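Local coordinates for GDSL-like Lipase/Acylhydrolase family protein (Neisseria meningitidis, PDB 4K7J), which probably removes O-acetyl groups from peptidoglycan as a serine esterase of the SGNH hydrolase family, at residues Glu251-Asn256 with Pro288-Asn293; Ile257-Thr262 with Pro302-Glu307. All blocks are in the same frame, centred on the assembly; numbering follows the deposited sequence.

Contact 1 of 2, residues Glu251-Asn256 with Pro288-Asn293; sequences EAFNNN and PESLKN
Phe253 lays the rim of its ring against the side chain of Lys292 and the backbone just before it, so both the lysine and the carbonyl of Leu291 meet the ring at its edge. Lys292 CD is the nearest atom, 3.5 Å from Phe253 CE1 and close to the ring plane. The terminal amine continues along the same border: Lys292 NZ lies 3.6 Å from Phe253 CD1, again in the plane, which is not the position for a cation-pi interaction. A bend in the lysine (chi2 55°) behind an otherwise extended tail carries the methylenes past the ring. At the far end of the ring Leu291 O faces the edge, 3.9 Å from Phe253 CZ, where the slightly positive C-H rim probably suits a carbonyl oxygen. Ser290 CB approaches obliquely, 3.9 Å from Phe253 CE2. Phe253 lies two residues after Glu251, the last residue of a GTNE sequence at the start of helix 249-252 that probably corresponds to block III (GxND) of SGNH hydrolases; Leu291, on the other side, is hydrogen-bonded through its backbone to Gly349 of a DGVH sequence that probably corresponds to block V. Lys292 and Asn293 form a classic beta bulge opposite Thr300. Beyond the ring, the chain turns through an Asx turn in which Asn256 N donates to Asn254 OD1 over 2.9 Å, from above the carbonyl plane. The buried carboxylate of Glu289 has a salt bridge with Arg301, while about 3 Å from the exposed lysine side chain lies a buffer molecule (EPE), probably from the crystallisation liquor.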
ATOM      1  N   GLU A 251       3.081  -1.073  16.468  1.00 16.55           N
ATOM      2  CA  GLU A 251       3.042  -0.039  17.500  1.00 14.91           C
ATOM      3  C   GLU A 251       2.530  -0.681  18.794  1.00 18.59           C
ATOM      4  O   GLU A 251       3.067  -0.444  19.872  1.00 18.76           O
ATOM      5  CB  GLU A 251       2.115   1.123  17.094  1.00 15.30           C
ATOM      6  CG  GLU A 251       2.642   2.038  15.985  1.00 17.10           C
ATOM      7  CD  GLU A 251       2.317   1.543  14.579  1.00 21.16           C
ATOM      8  OE1 GLU A 251       2.060   0.336  14.433  1.00 18.83           O
ATOM      9  OE2 GLU A 251       2.313   2.365  13.624  1.00 15.18           O
ATOM     10  N   ALA A 252       1.506  -1.522  18.665  1.00 14.79           N
ATOM     11  CA  ALA A 252       0.875  -2.158  19.827  1.00 15.72           C
ATOM     12  C   ALA A 252       1.819  -3.038  20.631  1.00 16.22           C
ATOM     13  O   ALA A 252       1.599  -3.253  21.821  1.00 14.49           O
ATOM     14  CB  ALA A 252      -0.329  -2.967  19.399  1.00 17.20           C
ATOM     15  N   PHE A 253       2.860  -3.565  19.989  1.00 20.11           N
ATOM     16  CA  PHE A 253       3.784  -4.458  20.700  1.00 19.65           C
ATOM     17  C   PHE A 253       4.956  -3.725  21.336  1.00 25.05           C
ATOM     18  O   PHE A 253       5.820  -4.348  21.955  1.00 21.27           O
ATOM     19  CB  PHE A 253       4.266  -5.596  19.799  1.00 19.71           C
ATOM     20  CG  PHE A 253       3.296  -6.726  19.710  1.00 29.08           C
ATOM     21  CD1 PHE A 253       3.302  -7.735  20.661  1.00 26.28           C
ATOM     22  CD2 PHE A 253       2.345  -6.761  18.709  1.00 19.83           C
ATOM     23  CE1 PHE A 253       2.393  -8.772  20.597  1.00 23.57           C
ATOM     24  CE2 PHE A 253       1.438  -7.798  18.633  1.00 22.35           C
ATOM     25  CZ  PHE A 253       1.463  -8.807  19.583  1.00 25.64           C
ATOM     26  N   ASN A 254       4.971  -2.401  21.196  1.00 22.61           N
ATOM     27  CA  ASN A 254       5.943  -1.575  21.905  1.00 20.98           C
ATOM     28  C   ASN A 254       5.384  -1.210  23.279  1.00 25.94           C
ATOM     29  O   ASN A 254       4.594  -0.275  23.400  1.00 24.71           O
ATOM     30  CB  ASN A 254       6.272  -0.305  21.106  1.00 20.11           C
ATOM     31  CG  ASN A 254       7.342   0.553  21.782  1.00 26.84           C
ATOM     32  OD1 ASN A 254       7.749   0.289  22.919  1.00 23.64           O
ATOM     33  ND2 ASN A 254       7.788   1.593  21.090  1.00 21.70           N
ATOM     34  N   ASN A 255       5.786  -1.948  24.313  1.00 25.98           N
ATOM     35  CA  ASN A 255       5.274  -1.702  25.658  1.00 30.99           C
ATOM     36  C   ASN A 255       5.522  -0.254  26.126  1.00 23.34           C
ATOM     37  O   ASN A 255       4.801   0.272  26.962  1.00 27.78           O
ATOM     38  CB  ASN A 255       5.875  -2.695  26.669  1.00 31.48           C
ATOM     39  CG  ASN A 255       5.417  -4.140  26.443  1.00 40.29           C
ATOM     40  OD1 ASN A 255       4.376  -4.407  25.829  1.00 36.14           O
ATOM     41  ND2 ASN A 255       6.196  -5.081  26.966  1.00 45.83           N
ATOM     42  N   ASN A 256       6.532   0.395  25.562  1.00 30.66           N
ATOM     43  CA  ASN A 256       6.912   1.718  26.035  1.00 31.43           C
ATOM     44  C   ASN A 256       6.527   2.857  25.090  1.00 29.03           C
ATOM     45  O   ASN A 256       7.036   3.965  25.208  1.00 27.89           O
ATOM     46  CB  ASN A 256       8.409   1.749  26.357  1.00 36.31           C
ATOM     47  CG  ASN A 256       8.844   0.566  27.223  1.00 37.73           C
ATOM     48  OD1 ASN A 256       9.844  -0.102  26.941  1.00 43.21           O
ATOM     49  ND2 ASN A 256       8.081   0.298  28.271  1.00 35.21           N
ATOM     50  N   PRO A 288      -6.156  -4.753  13.857  1.00 15.90           N
ATOM     51  CA  PRO A 288      -6.956  -5.920  14.241  1.00 17.14           C
ATOM     52  C   PRO A 288      -6.618  -6.323  15.663  1.00 19.26           C
ATOM     53  O   PRO A 288      -5.617  -5.851  16.197  1.00 18.57           O
ATOM     54  CB  PRO A 288      -6.472  -7.011  13.275  1.00 15.68           C
ATOM     55  CG  PRO A 288      -5.065  -6.610  12.924  1.00 18.52           C
ATOM     56  CD  PRO A 288      -5.106  -5.099  12.875  1.00 18.00           C
ATOM     57  N   GLU A 289      -7.420  -7.185  16.275  1.00 17.96           N
ATOM     58  CA  GLU A 289      -7.009  -7.739  17.549  1.00 17.59           C
ATOM     59  C   GLU A 289      -5.790  -8.619  17.313  1.00 17.56           C
ATOM     60  O   GLU A 289      -5.754  -9.399  16.366  1.00 19.47           O
ATOM     61  CB  GLU A 289      -8.121  -8.550  18.227  1.00 21.15           C
ATOM     62  CG  GLU A 289      -7.665  -9.154  19.563  1.00 21.87           C
ATOM     63  CD  GLU A 289      -8.796  -9.758  20.392  1.00 29.03           C
ATOM     64  OE1 GLU A 289      -9.333 -10.820  20.010  1.00 27.13           O
ATOM     65  OE2 GLU A 289      -9.136  -9.173  21.439  1.00 27.03           O
ATOM     66  N   SER A 290      -4.789  -8.464  18.172  1.00 19.38           N
ATOM     67  CA  SER A 290      -3.635  -9.345  18.219  1.00 19.57           C
ATOM     68  C   SER A 290      -3.588  -9.921  19.615  1.00 23.50           C
ATOM     69  O   SER A 290      -4.200  -9.373  20.535  1.00 23.96           O
ATOM     70  CB  SER A 290      -2.335  -8.570  17.967  1.00 18.74           C
ATOM     71  OG  SER A 290      -2.290  -8.069  16.644  1.00 28.26           O
ATOM     72  N   LEU A 291      -2.862 -11.022  19.774  1.00 21.67           N
ATOM     73  CA  LEU A 291      -2.670 -11.628  21.081  1.00 25.17           C
ATOM     74  C   LEU A 291      -1.191 -11.721  21.397  1.00 29.42           C
ATOM     75  O   LEU A 291      -0.398 -12.139  20.556  1.00 24.47           O
ATOM     76  CB  LEU A 291      -3.293 -13.024  21.121  1.00 24.61           C
ATOM     77  CG  LEU A 291      -4.780 -13.029  20.763  1.00 26.49           C
ATOM     78  CD1 LEU A 291      -5.350 -14.442  20.795  1.00 30.19           C
ATOM     79  CD2 LEU A 291      -5.550 -12.112  21.704  1.00 28.55           C
ATOM     80  N   LYS A 292      -0.837 -11.315  22.613  1.00 30.77           N
ATOM     81  CA  LYS A 292       0.511 -11.463  23.137  1.00 28.84           C
ATOM     82  C   LYS A 292       0.750 -12.934  23.433  1.00 35.53           C
ATOM     83  O   LYS A 292       1.878 -13.426  23.404  1.00 31.59           O
ATOM     84  CB  LYS A 292       0.654 -10.650  24.420  1.00 31.60           C
ATOM     85  CG  LYS A 292       2.070 -10.573  24.939  1.00 41.31           C
ATOM     86  CD  LYS A 292       2.982 -10.032  23.852  1.00 47.90           C
ATOM     87  CE  LYS A 292       4.433  -9.964  24.297  1.00 54.06           C
ATOM     88  NZ  LYS A 292       5.274  -9.329  23.246  1.00 47.00           N
ATOM     89  N   ASN A 293      -0.336 -13.637  23.722  1.00 36.65           N
ATOM     90  CA  ASN A 293      -0.273 -15.063  23.976  1.00 38.36           C
ATOM     91  C   ASN A 293      -1.661 -15.655  23.755  1.00 36.01           C
ATOM     92  O   ASN A 293      -2.661 -15.037  24.105  1.00 35.07           O
ATOM     93  CB  ASN A 293       0.257 -15.325  25.386  1.00 40.24           C
ATOM     94  CG  ASN A 293      -0.745 -16.012  26.260  1.00 44.83           C
ATOM     95  OD1 ASN A 293      -0.770 -17.236  26.332  1.00 51.21           O
ATOM     96  ND2 ASN A 293      -1.582 -15.235  26.935  1.00 44.39           N
TER

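Contact 2 of 2, residues Ile257-Thr262 with Pro302-Glu307; sequences IDIADT and PVRLTE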
ATOM      1  N   ILE A 257       5.610   2.585  24.167  1.00 21.34           N
ATOM      2  CA  ILE A 257       5.173   3.599  23.218  1.00 22.75           C
ATOM      3  C   ILE A 257       4.563   4.820  23.934  1.00 23.96           C
ATOM      4  O   ILE A 257       3.893   4.694  24.958  1.00 23.47           O
ATOM      5  CB  ILE A 257       4.177   3.005  22.186  1.00 18.35           C
ATOM      6  CG1 ILE A 257       3.972   3.961  21.006  1.00 24.16           C
ATOM      7  CG2 ILE A 257       2.870   2.639  22.860  1.00 19.58           C
ATOM      8  CD1 ILE A 257       3.227   3.341  19.837  1.00 20.59           C
ATOM      9  N   ASP A 258       4.829   6.001  23.396  1.00 22.84           N
ATOM     10  CA  ASP A 258       4.287   7.241  23.933  1.00 25.61           C
ATOM     11  C   ASP A 258       3.105   7.633  23.063  1.00 22.18           C
ATOM     12  O   ASP A 258       3.295   8.164  21.962  1.00 22.68           O
ATOM     13  CB  ASP A 258       5.368   8.329  23.877  1.00 28.92           C
ATOM     14  CG  ASP A 258       4.941   9.634  24.544  1.00 33.34           C
ATOM     15  OD1 ASP A 258       3.771  10.049  24.403  1.00 31.34           O
ATOM     16  OD2 ASP A 258       5.798  10.262  25.198  1.00 45.48           O
ATOM     17  N   ILE A 259       1.895   7.361  23.548  1.00 22.87           N
ATOM     18  CA  ILE A 259       0.689   7.563  22.746  1.00 22.93           C
ATOM     19  C   ILE A 259       0.526   9.029  22.356  1.00 24.35           C
ATOM     20  O   ILE A 259       0.211   9.344  21.214  1.00 21.56           O
ATOM     21  CB  ILE A 259      -0.585   7.049  23.467  1.00 25.41           C
ATOM     22  CG1 ILE A 259      -0.531   5.529  23.653  1.00 24.70           C
ATOM     23  CG2 ILE A 259      -1.839   7.425  22.696  1.00 25.83           C
ATOM     24  CD1 ILE A 259      -0.515   4.739  22.336  1.00 25.62           C
ATOM     25  N   ALA A 260       0.764   9.933  23.299  1.00 23.44           N
ATOM     26  CA  ALA A 260       0.623  11.355  23.016  1.00 29.00           C
ATOM     27  C   ALA A 260       1.588  11.799  21.916  1.00 24.22           C
ATOM     28  O   ALA A 260       1.205  12.522  20.999  1.00 20.96           O
ATOM     29  CB  ALA A 260       0.837  12.186  24.290  1.00 32.96           C
ATOM     30  N   ASP A 261       2.838  11.358  21.996  1.00 22.43           N
ATOM     31  CA  ASP A 261       3.790  11.710  20.949  1.00 31.02           C
ATOM     32  C   ASP A 261       3.411  11.054  19.621  1.00 26.50           C
ATOM     33  O   ASP A 261       3.416  11.705  18.573  1.00 26.24           O
ATOM     34  CB  ASP A 261       5.221  11.319  21.315  1.00 29.26           C
ATOM     35  CG  ASP A 261       6.235  11.883  20.327  1.00 37.78           C
ATOM     36  OD1 ASP A 261       6.221  13.113  20.124  1.00 39.21           O
ATOM     37  OD2 ASP A 261       7.013  11.108  19.730  1.00 37.60           O
ATOM     38  N   THR A 262       3.071   9.768  19.682  1.00 19.18           N
ATOM     39  CA  THR A 262       2.710   9.011  18.489  1.00 21.93           C
ATOM     40  C   THR A 262       1.514   9.656  17.796  1.00 20.21           C
ATOM     41  O   THR A 262       1.527   9.861  16.578  1.00 20.89           O
ATOM     42  CB  THR A 262       2.387   7.546  18.823  1.00 21.56           C
ATOM     43  OG1 THR A 262       3.495   6.962  19.521  1.00 18.96           O
ATOM     44  CG2 THR A 262       2.108   6.752  17.539  1.00 18.14           C
ATOM     45  N   PRO A 302      -1.861  -7.598  23.849  1.00 27.44           N
ATOM     46  CA  PRO A 302      -0.709  -6.806  24.290  1.00 24.63           C
ATOM     47  C   PRO A 302      -1.208  -5.611  25.083  1.00 26.27           C
ATOM     48  O   PRO A 302      -2.288  -5.082  24.797  1.00 23.64           O
ATOM     49  CB  PRO A 302      -0.074  -6.337  22.974  1.00 24.22           C
ATOM     50  CG  PRO A 302      -0.631  -7.246  21.923  1.00 21.85           C
ATOM     51  CD  PRO A 302      -2.005  -7.591  22.387  1.00 23.10           C
ATOM     52  N   VAL A 303      -0.416  -5.195  26.062  1.00 26.29           N
ATOM     53  CA  VAL A 303      -0.791  -4.148  27.003  1.00 26.52           C
ATOM     54  C   VAL A 303      -1.109  -2.792  26.356  1.00 27.96           C
ATOM     55  O   VAL A 303      -1.912  -2.025  26.880  1.00 22.31           O
ATOM     56  CB  VAL A 303       0.319  -3.995  28.084  1.00 37.69           C
ATOM     57  CG1 VAL A 303      -0.009  -2.893  29.082  1.00 41.06           C
ATOM     58  CG2 VAL A 303       0.512  -5.318  28.810  1.00 36.59           C
ATOM     59  N   ARG A 304      -0.504  -2.496  25.208  1.00 21.88           N
ATOM     60  CA  ARG A 304      -0.730  -1.187  24.589  1.00 20.77           C
ATOM     61  C   ARG A 304      -1.676  -1.209  23.386  1.00 18.05           C
ATOM     62  O   ARG A 304      -1.859  -0.184  22.725  1.00 16.00           O
ATOM     63  CB  ARG A 304       0.603  -0.544  24.190  1.00 16.76           C
ATOM     64  CG  ARG A 304       1.682  -0.618  25.275  1.00 19.81           C
ATOM     65  CD  ARG A 304       1.166  -0.082  26.624  1.00 28.03           C
ATOM     66  NE  ARG A 304       0.654   1.279  26.499  1.00 22.56           N
ATOM     67  CZ  ARG A 304       1.424   2.361  26.460  1.00 20.02           C
ATOM     68  NH1 ARG A 304       2.739   2.239  26.542  1.00 22.21           N
ATOM     69  NH2 ARG A 304       0.881   3.566  26.335  1.00 28.51           N
ATOM     70  N   LEU A 305      -2.269  -2.368  23.095  1.00 19.02           N
ATOM     71  CA  LEU A 305      -3.073  -2.511  21.886  1.00 18.31           C
ATOM     72  C   LEU A 305      -4.293  -1.608  21.905  1.00 19.90           C
ATOM     73  O   LEU A 305      -4.572  -0.907  20.931  1.00 20.25           O
ATOM     74  CB  LEU A 305      -3.508  -3.963  21.673  1.00 16.02           C
ATOM     75  CG  LEU A 305      -4.453  -4.209  20.500  1.00 15.11           C
ATOM     76  CD1 LEU A 305      -3.807  -3.746  19.164  1.00 14.09           C
ATOM     77  CD2 LEU A 305      -4.838  -5.675  20.421  1.00 13.98           C
ATOM     78  N   THR A 306      -5.026  -1.635  23.013  1.00 16.25           N
ATOM     79  CA  THR A 306      -6.250  -0.842  23.124  1.00 17.06           C
ATOM     80  C   THR A 306      -5.952   0.644  22.959  1.00 13.73           C
ATOM     81  O   THR A 306      -6.639   1.339  22.214  1.00 20.40           O
ATOM     82  CB  THR A 306      -6.990  -1.133  24.465  1.00 17.66           C
ATOM     83  OG1 THR A 306      -7.481  -2.478  24.445  1.00 18.51           O
ATOM     84  CG2 THR A 306      -8.169  -0.170  24.689  1.00 17.90           C
ATOM     85  N   GLU A 307      -4.903   1.127  23.612  1.00 19.40           N
ATOM     86  CA  GLU A 307      -4.557   2.544  23.505  1.00 18.31           C
ATOM     87  C   GLU A 307      -4.178   2.944  22.076  1.00 18.80           C
ATOM     88  O   GLU A 307      -4.532   4.038  21.605  1.00 16.69           O
ATOM     89  CB  GLU A 307      -3.416   2.885  24.453  1.00 22.87           C
ATOM     90  CG  GLU A 307      -3.761   2.729  25.918  1.00 21.20           C
ATOM     91  CD  GLU A 307      -2.517   2.535  26.738  1.00 23.10           C
ATOM     92  OE1 GLU A 307      -1.819   3.538  27.000  1.00 27.84           O
ATOM     93  OE2 GLU A 307      -2.225   1.369  27.080  1.00 20.23           O
TER
HETATM   94  O   HOH W   1       1.627   6.697  26.702  1.00 24.69           O
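The backbones come closest at two places, Ile257 beside Arg304 with CA atoms 7.7 Å apart and Ile259 beside Glu307 at 7.3 Å, where the approach to helix 259-276 meets the start of helix 305-318. Arg304 NH1 donates to Ile257 O over 3.1 Å; the nitrogen sits in the carbonyl plane on a lone pair, but the N-H is bent (137°) and the oxygen is tilted out of the guanidinium plane. Ile257 CG2 lies over one face of that group, offset toward its rim and 3.7 Å from Arg304 NH1. Bends at chi2 and chi3 fold the arginine back toward the first turn of helix 305-318, where NE and NH2 grip Glu307 side-on, one nitrogen to each carboxylate oxygen; the shorter bond, Arg304 NH2 to Glu307 OE1, measures 2.8 Å. This salt bridge should fix the rotation of the guanidinium. Asp258 is the N-cap of helix 259-276, its OD1 accepting from Asp261 N at 2.9 Å, and Pro302 to Leu305 make a type I turn into the other helix. Ile259 CG1 passes Arg304 NH2 at 3.6 Å; the isoleucine side chain crosses that of Glu307 at about a right angle, with CG1 and CD1 both against Glu307 CB, and also reaches Val308 and Met311 of helix 305-318. Water 1, in the guanidinium plane, accepts from both Arg304 NH2 and Ile259 N.

From the N terminus, residues 251-256 run directly into 257-262, so both contacts start from one continuous piece joining helix 249-252 to helix 259-276. Contact 1 closes first, at 288-293, after that helix and strand 281-286 of the mixed sheet; contact 2 closes at 302-307, where helix 305-318 begins. The two loops therefore cross. Their centres lie 9 Å apart, and they touch directly: Asn255 O probably accepts a hydrogen bond from Arg304 NH1, while Pro302 packs on both Phe253 and Ser290 O. Between the two later segments lies Cys298, whose disulfide to Cys334 fastens this connection to a more C-terminal part of the chain.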